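PDB 1UZB: 1-pyrroline-5-carboxylate dehydrogenase from Thermus thermophilus, which probably catalyses the NAD(P)-dependent oxidation of the glutamate semialdehyde derived from 1-pyrroline-5-carboxylate to glutamate, as a member of the aldehyde dehydrogenase family. Local coordinates for residues Val312-Phe317 against Ser323-Leu328; Glu347-Gly352 against Asn357-Pro362. All coordinates share one frame; numbering follows the deposited sequence.

Interaction 1: residues Val312-Phe317 against Ser323-Leu328; sequences VSAYGF and SAASRL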
loop_
_atom_site.group_PDB
_atom_site.type_symbol
_atom_site.label_atom_id
_atom_site.label_comp_id
_atom_site.label_asym_id
_atom_site.label_seq_id
_atom_site.Cartn_x
_atom_site.Cartn_y
_atom_site.Cartn_z
ATOM N N VAL A 312 -23.106 -24.284 -27.045
ATOM C CA VAL A 312 -22.566 -22.949 -27.282
ATOM C C VAL A 312 -21.066 -23.034 -27.585
ATOM O O VAL A 312 -20.573 -22.416 -28.530
ATOM C CB VAL A 312 -22.767 -22.032 -26.042
ATOM C CG1 VAL A 312 -21.911 -20.778 -26.166
ATOM C CG2 VAL A 312 -24.230 -21.645 -25.907
ATOM N N SER A 313 -20.351 -23.814 -26.782
ATOM C CA SER A 313 -18.905 -23.956 -26.942
ATOM C C SER A 313 -18.468 -24.653 -28.221
ATOM O O SER A 313 -17.428 -24.321 -28.791
ATOM C CB SER A 313 -18.318 -24.726 -25.758
ATOM O OG SER A 313 -18.530 -24.041 -24.536
ATOM N N ALA A 314 -19.259 -25.628 -28.658
ATOM C CA ALA A 314 -18.916 -26.398 -29.843
ATOM C C ALA A 314 -19.336 -25.770 -31.155
ATOM O O ALA A 314 -18.620 -25.883 -32.148
ATOM C CB ALA A 314 -19.518 -27.797 -29.740
ATOM N N TYR A 315 -20.478 -25.087 -31.159
ATOM C CA TYR A 315 -21.000 -24.535 -32.395
ATOM C C TYR A 315 -21.003 -23.021 -32.568
ATOM O O TYR A 315 -21.380 -22.527 -33.631
ATOM C CB TYR A 315 -22.395 -25.130 -32.630
ATOM C CG TYR A 315 -22.374 -26.649 -32.635
ATOM C CD1 TYR A 315 -21.630 -27.354 -33.582
ATOM C CD2 TYR A 315 -23.058 -27.381 -31.666
ATOM C CE1 TYR A 315 -21.566 -28.750 -33.562
ATOM C CE2 TYR A 315 -22.998 -28.774 -31.636
ATOM C CZ TYR A 315 -22.250 -29.450 -32.584
ATOM O OH TYR A 315 -22.183 -30.827 -32.535
ATOM N N GLY A 316 -20.584 -22.283 -31.539
ATOM C CA GLY A 316 -20.508 -20.834 -31.664
ATOM C C GLY A 316 -19.557 -20.522 -32.810
ATOM O O GLY A 316 -18.473 -21.101 -32.891
ATOM N N PHE A 317 -19.946 -19.592 -33.677
ATOM C CA PHE A 317 -19.166 -19.238 -34.867
ATOM C C PHE A 317 -18.729 -20.499 -35.616
ATOM O O PHE A 317 -17.588 -20.633 -36.066
ATOM C CB PHE A 317 -17.946 -18.361 -34.545
ATOM C CG PHE A 317 -17.254 -17.811 -35.783
ATOM C CD1 PHE A 317 -18.002 -17.325 -36.860
ATOM C CD2 PHE A 317 -15.865 -17.803 -35.883
ATOM C CE1 PHE A 317 -17.377 -16.847 -38.017
ATOM C CE2 PHE A 317 -15.232 -17.324 -37.039
ATOM C CZ PHE A 317 -15.992 -16.847 -38.108
ATOM N N SER A 323 -10.652 -21.924 -29.065
ATOM C CA SER A 323 -11.192 -22.275 -27.753
ATOM C C SER A 323 -12.428 -23.174 -27.825
ATOM O O SER A 323 -12.957 -23.579 -26.792
ATOM C CB SER A 323 -11.577 -20.997 -27.006
ATOM O OG SER A 323 -12.609 -20.312 -27.706
ATOM N N ALA A 324 -12.894 -23.472 -29.034
ATOM C CA ALA A 324 -14.095 -24.283 -29.214
ATOM C C ALA A 324 -14.036 -25.682 -28.618
ATOM O O ALA A 324 -13.005 -26.357 -28.668
ATOM C CB ALA A 324 -14.430 -24.386 -30.702
ATOM N N ALA A 325 -15.153 -26.120 -28.052
ATOM C CA ALA A 325 -15.220 -27.469 -27.513
ATOM C C ALA A 325 -15.368 -28.419 -28.699
ATOM O O ALA A 325 -16.413 -28.449 -29.346
ATOM C CB ALA A 325 -16.416 -27.613 -26.580
ATOM N N SER A 326 -14.311 -29.170 -28.996
ATOM C CA SER A 326 -14.353 -30.136 -30.089
ATOM C C SER A 326 -14.387 -31.553 -29.523
ATOM O O SER A 326 -14.539 -32.527 -30.263
ATOM C CB SER A 326 -13.148 -29.963 -31.023
ATOM O OG SER A 326 -11.920 -30.069 -30.329
ATOM N N ARG A 327 -14.235 -31.666 -28.206
ATOM C CA ARG A 327 -14.288 -32.957 -27.535
ATOM C C ARG A 327 -15.237 -32.855 -26.349
ATOM O O ARG A 327 -15.211 -31.869 -25.607
ATOM C CB ARG A 327 -12.904 -33.388 -27.033
ATOM C CG ARG A 327 -11.866 -33.618 -28.123
ATOM C CD ARG A 327 -10.578 -34.175 -27.526
ATOM N NE ARG A 327 -9.969 -33.231 -26.592
ATOM C CZ ARG A 327 -9.172 -33.578 -25.585
ATOM N NH1 ARG A 327 -8.670 -32.640 -24.792
ATOM N NH2 ARG A 327 -8.888 -34.857 -25.360
ATOM N N LEU A 328 -16.092 -33.861 -26.193
ATOM C CA LEU A 328 -17.025 -33.928 -25.072
ATOM C C LEU A 328 -16.706 -35.253 -24.393
ATOM O O LEU A 328 -16.945 -36.318 -24.958
ATOM C CB LEU A 328 -18.479 -33.911 -25.557
ATOM C CG LEU A 328 -19.520 -34.062 -24.444
ATOM C CD1 LEU A 328 -19.373 -32.934 -23.426
ATOM C CD2 LEU A 328 -20.909 -34.054 -25.049
HETATM O O HOH W 1 -16.410 -27.682 -32.151
#
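Ala314 CB, which meets Ala325 O at 3.2 Å across the contact, also lies on one face of the Tyr315 ring, 4.0 Å above its plane and over its centre. The Tyr315 side chain leaves its backbone on the side away from residues 323-328; its ring packs on Leu423, and its OH is hydrogen-bonded to Thr402 O. The other flat group involved is the carbonyl of Ser313. Its oxygen receives the N-H of Ala325 at 3.0 Å from N to O, with 154° at the hydrogen, but the donor stands above the carbonyl plane, 67° out of it, and so bonds without using a lone-pair direction. The same Ser313 O has Ala324 CA at 3.4 Å, a CA-H...O approach that is more strongly bent.

These touches come from the last turn of helix 303-315 and the entry to strand 325-331, the second and third elements of a beta-alpha-beta unit begun by strand 293-297. The two strands are parallel neighbours in the seven-stranded sheet, and Arg327 pairs through its backbone with Asn293 and Ile295. In aldehyde dehydrogenases the turn joining such a helix and strand carries the nucleophilic cysteine, so the contact probably borders the active-site loop.

Small side chains permit the close approach. Ser313 CB and Ala325 CB are 3.6 Å apart, and both side chains also touch Ile295. With Ser313 OG opposite the carbonyl carbon (chi1 -62°), the hydroxyl turns to Gly309 O one helical turn back, and Ile475 N is its further partner; of the Ser313 side chain, CB alone meets Ala325. Water 1 bridges the two backbones, hydrogen-bonded to Ala314 O at 2.8 Å and to Ala325 O at 2.9 Å, although other acceptors nearby compete for its protons. After Tyr315 the chain leaves helical angles at Gly316, whose N still bonds to Val312 O.

Interaction 2: residues Glu347-Gly352 against Asn357-Pro362; sequences ERLSVG and NPDLGP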
loop_
_atom_site.group_PDB
_atom_site.type_symbol
_atom_site.label_atom_id
_atom_site.label_comp_id
_atom_site.label_asym_id
_atom_site.label_seq_id
_atom_site.Cartn_x
_atom_site.Cartn_y
_atom_site.Cartn_z
ATOM N N GLU A 347 -29.770 -30.370 -32.768
ATOM C CA GLU A 347 -30.600 -30.574 -33.950
ATOM C C GLU A 347 -31.578 -29.428 -34.195
ATOM O O GLU A 347 -32.172 -29.338 -35.270
ATOM C CB GLU A 347 -31.362 -31.903 -33.846
ATOM C CG GLU A 347 -32.356 -31.988 -32.704
ATOM C CD GLU A 347 -33.060 -33.334 -32.648
ATOM O OE1 GLU A 347 -33.883 -33.539 -31.732
ATOM O OE2 GLU A 347 -32.789 -34.187 -33.520
ATOM N N ARG A 348 -31.739 -28.550 -33.209
ATOM C CA ARG A 348 -32.655 -27.419 -33.351
ATOM C C ARG A 348 -31.948 -26.151 -33.823
ATOM O O ARG A 348 -32.587 -25.127 -34.066
ATOM C CB ARG A 348 -33.363 -27.125 -32.025
ATOM C CG ARG A 348 -34.169 -28.284 -31.463
ATOM C CD ARG A 348 -35.231 -27.782 -30.499
ATOM N NE ARG A 348 -34.689 -26.886 -29.481
ATOM C CZ ARG A 348 -33.849 -27.259 -28.519
ATOM N NH1 ARG A 348 -33.447 -28.520 -28.438
ATOM N NH2 ARG A 348 -33.414 -26.369 -27.637
ATOM N N LEU A 349 -30.629 -26.222 -33.948
ATOM C CA LEU A 349 -29.843 -25.072 -34.379
ATOM C C LEU A 349 -30.123 -24.688 -35.829
ATOM O O LEU A 349 -30.146 -25.544 -36.715
ATOM C CB LEU A 349 -28.350 -25.366 -34.204
ATOM C CG LEU A 349 -27.845 -25.611 -32.780
ATOM C CD1 LEU A 349 -26.382 -26.030 -32.830
ATOM C CD2 LEU A 349 -28.019 -24.353 -31.938
ATOM N N SER A 350 -30.340 -23.398 -36.067
ATOM C CA SER A 350 -30.595 -22.913 -37.418
ATOM C C SER A 350 -29.272 -22.623 -38.119
ATOM O O SER A 350 -28.291 -22.232 -37.482
ATOM C CB SER A 350 -31.453 -21.645 -37.377
ATOM O OG SER A 350 -30.799 -20.595 -36.687
ATOM N N VAL A 351 -29.250 -22.826 -39.432
ATOM C CA VAL A 351 -28.056 -22.594 -40.233
ATOM C C VAL A 351 -28.456 -21.817 -41.480
ATOM O O VAL A 351 -29.393 -22.200 -42.181
ATOM C CB VAL A 351 -27.412 -23.924 -40.680
ATOM C CG1 VAL A 351 -26.078 -23.655 -41.354
ATOM C CG2 VAL A 351 -27.240 -24.854 -39.484
ATOM N N GLY A 352 -27.755 -20.727 -41.761
ATOM C CA GLY A 352 -28.089 -19.950 -42.938
ATOM C C GLY A 352 -27.242 -18.706 -43.072
ATOM O O GLY A 352 -26.277 -18.536 -42.331
ATOM N N ASN A 357 -28.947 -13.650 -38.927
ATOM C CA ASN A 357 -28.676 -13.930 -37.517
ATOM C C ASN A 357 -29.080 -15.342 -37.093
ATOM O O ASN A 357 -29.813 -15.537 -36.121
ATOM C CB ASN A 357 -29.359 -12.902 -36.611
ATOM C CG ASN A 357 -28.846 -12.968 -35.189
ATOM O OD1 ASN A 357 -27.693 -13.334 -34.958
ATOM N ND2 ASN A 357 -29.687 -12.603 -34.229
ATOM N N PRO A 358 -28.598 -16.354 -37.823
ATOM C CA PRO A 358 -28.911 -17.748 -37.511
ATOM C C PRO A 358 -28.014 -18.209 -36.370
ATOM O O PRO A 358 -27.112 -17.479 -35.955
ATOM C CB PRO A 358 -28.571 -18.459 -38.808
ATOM C CG PRO A 358 -27.333 -17.722 -39.232
ATOM C CD PRO A 358 -27.727 -16.272 -39.011
ATOM N N ASP A 359 -28.255 -19.409 -35.857
ATOM C CA ASP A 359 -27.402 -19.922 -34.795
ATOM C C ASP A 359 -26.018 -20.165 -35.385
ATOM O O ASP A 359 -25.005 -19.939 -34.724
ATOM C CB ASP A 359 -27.971 -21.219 -34.219
ATOM C CG ASP A 359 -29.270 -21.000 -33.475
ATOM O OD1 ASP A 359 -29.336 -20.050 -32.666
ATOM O OD2 ASP A 359 -30.221 -21.777 -33.690
ATOM N N LEU A 360 -25.985 -20.628 -36.632
ATOM C CA LEU A 360 -24.730 -20.871 -37.336
ATOM C C LEU A 360 -24.751 -20.266 -38.725
ATOM O O LEU A 360 -25.723 -20.419 -39.465
ATOM C CB LEU A 360 -24.444 -22.364 -37.503
ATOM C CG LEU A 360 -23.813 -23.153 -36.358
ATOM C CD1 LEU A 360 -24.882 -23.509 -35.344
ATOM C CD2 LEU A 360 -23.174 -24.419 -36.908
ATOM N N GLY A 361 -23.683 -19.560 -39.063
ATOM C CA GLY A 361 -23.557 -19.005 -40.391
ATOM C C GLY A 361 -22.753 -20.048 -41.153
ATOM O O GLY A 361 -22.741 -21.218 -40.769
ATOM N N PRO A 362 -22.065 -19.662 -42.231
ATOM C CA PRO A 362 -21.254 -20.572 -43.045
ATOM C C PRO A 362 -19.833 -20.645 -42.501
ATOM O O PRO A 362 -19.439 -19.818 -41.678
ATOM C CB PRO A 362 -21.266 -19.889 -44.398
ATOM C CG PRO A 362 -21.119 -18.447 -43.994
ATOM C CD PRO A 362 -22.089 -18.313 -42.825
HETATM O O HOH W 2 -31.768 -23.163 -31.566
#
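Ser350 and Asp359 grip each other by two reciprocal backbone-to-side-chain bonds. Ser350 N donates to Asp359 OD2 at 2.9 Å, nearly straight at 170° and on the anti side of the carboxylate, while Asp359 N donates to Ser350 OG, also at 2.9 Å. With chi1 at 62°, OG sits between its own backbone N and carbonyl carbon, where the Asp359 N-H meets it at 164°. Next along, Leu360 N bonds to Ser350 O at 2.9 Å and Gly352 N to Leu360 O at 3.1 Å, so Leu360 brackets Val351 in a single parallel beta bridge. Leu349 CD1 meets Leu360 CD1 at 3.9 Å, and both leucines rest on Tyr315 of helix 303-315.

Further out, Gln318 holds residues 357-362 through Gly361 N and Pro362 O, and Asn127 ND2 bonds to Pro358 O. Both segments belong to the long loop between helices 332-346 and 366-379, folded here upon itself.

Water 2 gives Asp359 OD2 another donor, at 3.0 Å. With the Ser350 amide and this water both directed at one oxygen, the carboxylate is probably stabilised in its ionised form.

Overall arrangement
Interaction 1 is a buried helix-to-strand contact inside a beta-alpha-beta unit, while interaction 2 is partly buried, farther from the chain centre, and joins two parts of one loop. Their centres lie about 14 Å apart, and helix 303-315 links them: Tyr315 turns from the strand toward that loop, with its CD2 3.8 Å from Leu349 CD1 and its O 3.7 Å from Leu360 CG. The chemistry follows the setting. Residues 312-317 and 323-328 share one direct hydrogen bond, a water and small side chains, burying 164 Å². Residues 347-352 and 357-362, without helix or strand to shape them, bury 383 Å² and rely on side-chain-to-backbone bonds beside their short bridge.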